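Local structure of Non-structural protein 5 (Modoc virus, 2WA2) at residues A[31-34]-A[35-39]. The protein is the methyltransferase domain of a flavivirus NS5 protein, which binds S-adenosylmethionine and probably methylates the viral RNA cap at the guanine N7 and ribose 2'-O positions. The protein carries 4 engineered substitutions. Residues are numbered along the deposited sequence; the frame is centred on the assembly and turned at random.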
ATOM      1  N   LYS A  31     -25.085   5.438   7.319  1.00 17.63           N
ATOM      2  CA  LYS A  31     -25.114   6.854   6.899  1.00 19.26           C
ATOM      3  C   LYS A  31     -23.899   7.636   7.411  1.00 17.83           C
ATOM      4  O   LYS A  31     -23.216   8.297   6.626  1.00 17.53           O
ATOM      5  CB  LYS A  31     -26.429   7.561   7.292  1.00 18.96           C
ATOM      6  CG  LYS A  31     -27.544   7.468   6.246  1.00 22.22           C
ATOM      7  CD  LYS A  31     -28.858   8.033   6.820  1.00 23.17           C
ATOM      8  CE  LYS A  31     -29.928   8.182   5.737  1.00 29.77           C
ATOM      9  NZ  LYS A  31     -31.305   8.098   6.311  1.00 32.92           N
ATOM     10  N   GLU A  32     -23.616   7.523   8.707  1.00 16.92           N
ATOM     11  CA  GLU A  32     -22.449   8.193   9.299  1.00 16.10           C
ATOM     12  C   GLU A  32     -21.120   7.775   8.659  1.00 15.76           C
ATOM     13  O   GLU A  32     -20.293   8.630   8.328  1.00 15.45           O
ATOM     14  CB  GLU A  32     -22.401   7.911  10.785  1.00 15.63           C
ATOM     15  CG  GLU A  32     -23.621   8.468  11.481  1.00 17.22           C
ATOM     16  CD  GLU A  32     -23.745   8.018  12.923  1.00 19.61           C
ATOM     17  OE1 GLU A  32     -23.316   6.897  13.286  1.00 17.07           O
ATOM     18  OE2 GLU A  32     -24.275   8.816  13.720  1.00 24.23           O
ATOM     19  N   PHE A  33     -20.964   6.467   8.449  1.00 15.01           N
ATOM     20  CA  PHE A  33     -19.779   5.891   7.809  1.00 15.36           C
ATOM     21  C   PHE A  33     -19.592   6.461   6.413  1.00 15.88           C
ATOM     22  O   PHE A  33     -18.492   6.876   6.047  1.00 15.56           O
ATOM     23  CB  PHE A  33     -19.891   4.359   7.763  1.00 16.08           C
ATOM     24  CG  PHE A  33     -18.721   3.676   7.075  1.00 15.50           C
ATOM     25  CD1 PHE A  33     -17.594   3.311   7.801  1.00 16.33           C
ATOM     26  CD2 PHE A  33     -18.758   3.424   5.705  1.00 15.90           C
ATOM     27  CE1 PHE A  33     -16.498   2.677   7.173  1.00 18.97           C
ATOM     28  CE2 PHE A  33     -17.684   2.804   5.064  1.00 17.01           C
ATOM     29  CZ  PHE A  33     -16.553   2.425   5.797  1.00 16.74           C
ATOM     30  N   MET A  34     -20.670   6.489   5.628  1.00 17.51           N
ATOM     31  CA  MET A  34     -20.569   6.973   4.242  1.00 18.48           C
ATOM     32  C   MET A  34     -20.196   8.461   4.171  1.00 17.94           C
ATOM     33  O   MET A  34     -19.365   8.852   3.350  1.00 19.57           O
ATOM     34  CB  MET A  34     -21.836   6.627   3.426  1.00 19.57           C
ATOM     35  CG  MET A  34     -21.995   5.103   3.124  1.00 22.91           C
ATOM     36  SD  MET A  34     -20.630   4.475   2.099  1.00 33.23           S
ATOM     37  CE  MET A  34     -20.326   2.810   2.659  1.00 28.41           C
ATOM     38  N   ALA A  35     -20.799   9.280   5.031  1.00 17.54           N
ATOM     39  CA  ALA A  35     -20.465  10.702   5.150  1.00 17.63           C
ATOM     40  C   ALA A  35     -19.033  10.878   5.676  1.00 16.86           C
ATOM     41  O   ALA A  35     -18.283  11.702   5.176  1.00 17.99           O
ATOM     42  CB  ALA A  35     -21.440  11.397   6.091  1.00 17.87           C
ATOM     43  N   TYR A  36     -18.659  10.109   6.700  1.00 16.29           N
ATOM     44  CA  TYR A  36     -17.341  10.284   7.312  1.00 15.37           C
ATOM     45  C   TYR A  36     -16.195   9.986   6.327  1.00 16.20           C
ATOM     46  O   TYR A  36     -15.180  10.710   6.260  1.00 15.69           O
ATOM     47  CB  TYR A  36     -17.179   9.394   8.560  1.00 13.77           C
ATOM     48  CG  TYR A  36     -15.735   9.352   9.053  1.00 13.96           C
ATOM     49  CD1 TYR A  36     -15.121  10.494   9.510  1.00 12.27           C
ATOM     50  CD2 TYR A  36     -15.007   8.161   9.063  1.00 13.53           C
ATOM     51  CE1 TYR A  36     -13.809  10.474   9.950  1.00 13.07           C
ATOM     52  CE2 TYR A  36     -13.696   8.117   9.514  1.00 12.12           C
ATOM     53  CZ  TYR A  36     -13.104   9.286   9.954  1.00 11.52           C
ATOM     54  OH  TYR A  36     -11.828   9.322  10.414  1.00 10.89           O
ATOM     55  N   ARG A  37     -16.364   8.912   5.568  1.00 16.66           N
ATOM     56  CA  ARG A  37     -15.256   8.364   4.815  1.00 18.59           C
ATOM     57  C   ARG A  37     -14.734   9.277   3.714  1.00 19.27           C
ATOM     58  O   ARG A  37     -13.571   9.182   3.383  1.00 19.26           O
ATOM     59  CB  ARG A  37     -15.597   6.979   4.271  1.00 18.78           C
ATOM     60  CG  ARG A  37     -16.402   7.020   3.003  1.00 21.04           C
ATOM     61  CD  ARG A  37     -17.193   5.784   2.867  1.00 27.60           C
ATOM     62  NE  ARG A  37     -16.557   4.783   2.040  1.00 33.06           N
ATOM     63  CZ  ARG A  37     -17.045   4.377   0.871  1.00 36.26           C
ATOM     64  NH1 ARG A  37     -18.160   4.918   0.372  1.00 38.15           N
ATOM     65  NH2 ARG A  37     -16.417   3.436   0.192  1.00 36.16           N
ATOM     66  N   ARG A  38     -15.605  10.124   3.150  1.00 20.29           N
ATOM     67  CA  ARG A  38     -15.251  11.088   2.091  1.00 22.21           C
ATOM     68  C   ARG A  38     -14.948  12.509   2.575  1.00 22.53           C
ATOM     69  O   ARG A  38     -14.570  13.353   1.767  1.00 22.89           O
ATOM     70  CB  ARG A  38     -16.387  11.179   1.050  1.00 22.46           C
ATOM     71  CG  ARG A  38     -17.751  11.435   1.691  1.00 26.68           C
ATOM     72  CD  ARG A  38     -18.709  12.303   0.868  1.00 32.76           C
ATOM     73  NE  ARG A  38     -19.651  12.960   1.789  1.00 38.89           N
ATOM     74  CZ  ARG A  38     -20.944  12.639   1.931  1.00 41.95           C
ATOM     75  NH1 ARG A  38     -21.491  11.686   1.175  1.00 43.73           N
ATOM     76  NH2 ARG A  38     -21.704  13.285   2.821  1.00 42.24           N
ATOM     77  N   ARG A  39     -15.128  12.782   3.865  1.00 23.45           N
ATOM     78  CA  ARG A  39     -14.956  14.129   4.419  1.00 24.78           C
ATOM     79  C   ARG A  39     -13.532  14.661   4.220  1.00 24.61           C
ATOM     80  O   ARG A  39     -12.575  14.127   4.779  1.00 23.18           O
ATOM     81  CB  ARG A  39     -15.349  14.140   5.903  1.00 24.98           C
ATOM     82  CG  ARG A  39     -15.787  15.493   6.463  1.00 26.32           C
ATOM     83  CD  ARG A  39     -16.348  15.323   7.893  1.00 27.15           C
ATOM     84  NE  ARG A  39     -17.668  14.669   7.893  1.00 31.17           N
ATOM     85  CZ  ARG A  39     -18.155  13.919   8.887  1.00 32.20           C
ATOM     86  NH1 ARG A  39     -17.443  13.706   9.996  1.00 31.96           N
ATOM     87  NH2 ARG A  39     -19.367  13.368   8.773  1.00 31.03           N
TER
HETATM   88  O   HOH W   1     -20.363  11.078  10.021  1.00 20.54           O
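R37 reaches back along helix 30-38 to lie against both F33 and M34, four and three residues earlier. Its CG sits between the backbone N and the carbonyl carbon (chi1 82°), directing the chain toward the preceding turn. The chain crosses F33 obliquely, with CD and NE at the CE2 corner and, after a bend at chi3, the guanidinium carried on past it, its plane 22° from that of the ring. R37 CD lies 3.7 Å from F33 CE2. M34 runs alongside R37, both pointing the same way; its thioether curls at chi2 and chi3, bringing SD within 3.0 Å of R37 NH1 and the methyl CE over one guanidinium face, offset toward the rim. The same CE lies in plane at the edge of the F33 ring. The backbone keeps its i to i+4 hydrogen bonds, the middle one 2.7 Å between Y36 N and E32 O. E32 O also accepts from a water that R39 NH2 holds, while the R39 guanidinium lies with one face over Y36 CA. F33 and R37 probably belong to the cap-binding surface, as in related flaviviral methyltransferases, where the matching phenylalanine stacks on the guanine. Helix 30-38 lies at the domain periphery: F33 and Y36 pack on L25 of helix 14-27, Y36 OH hydrogen-bonds L250 O in helix 239-254, and N224, in the loop before strand 229-232, bonds the carbonyls of Y36 and R39.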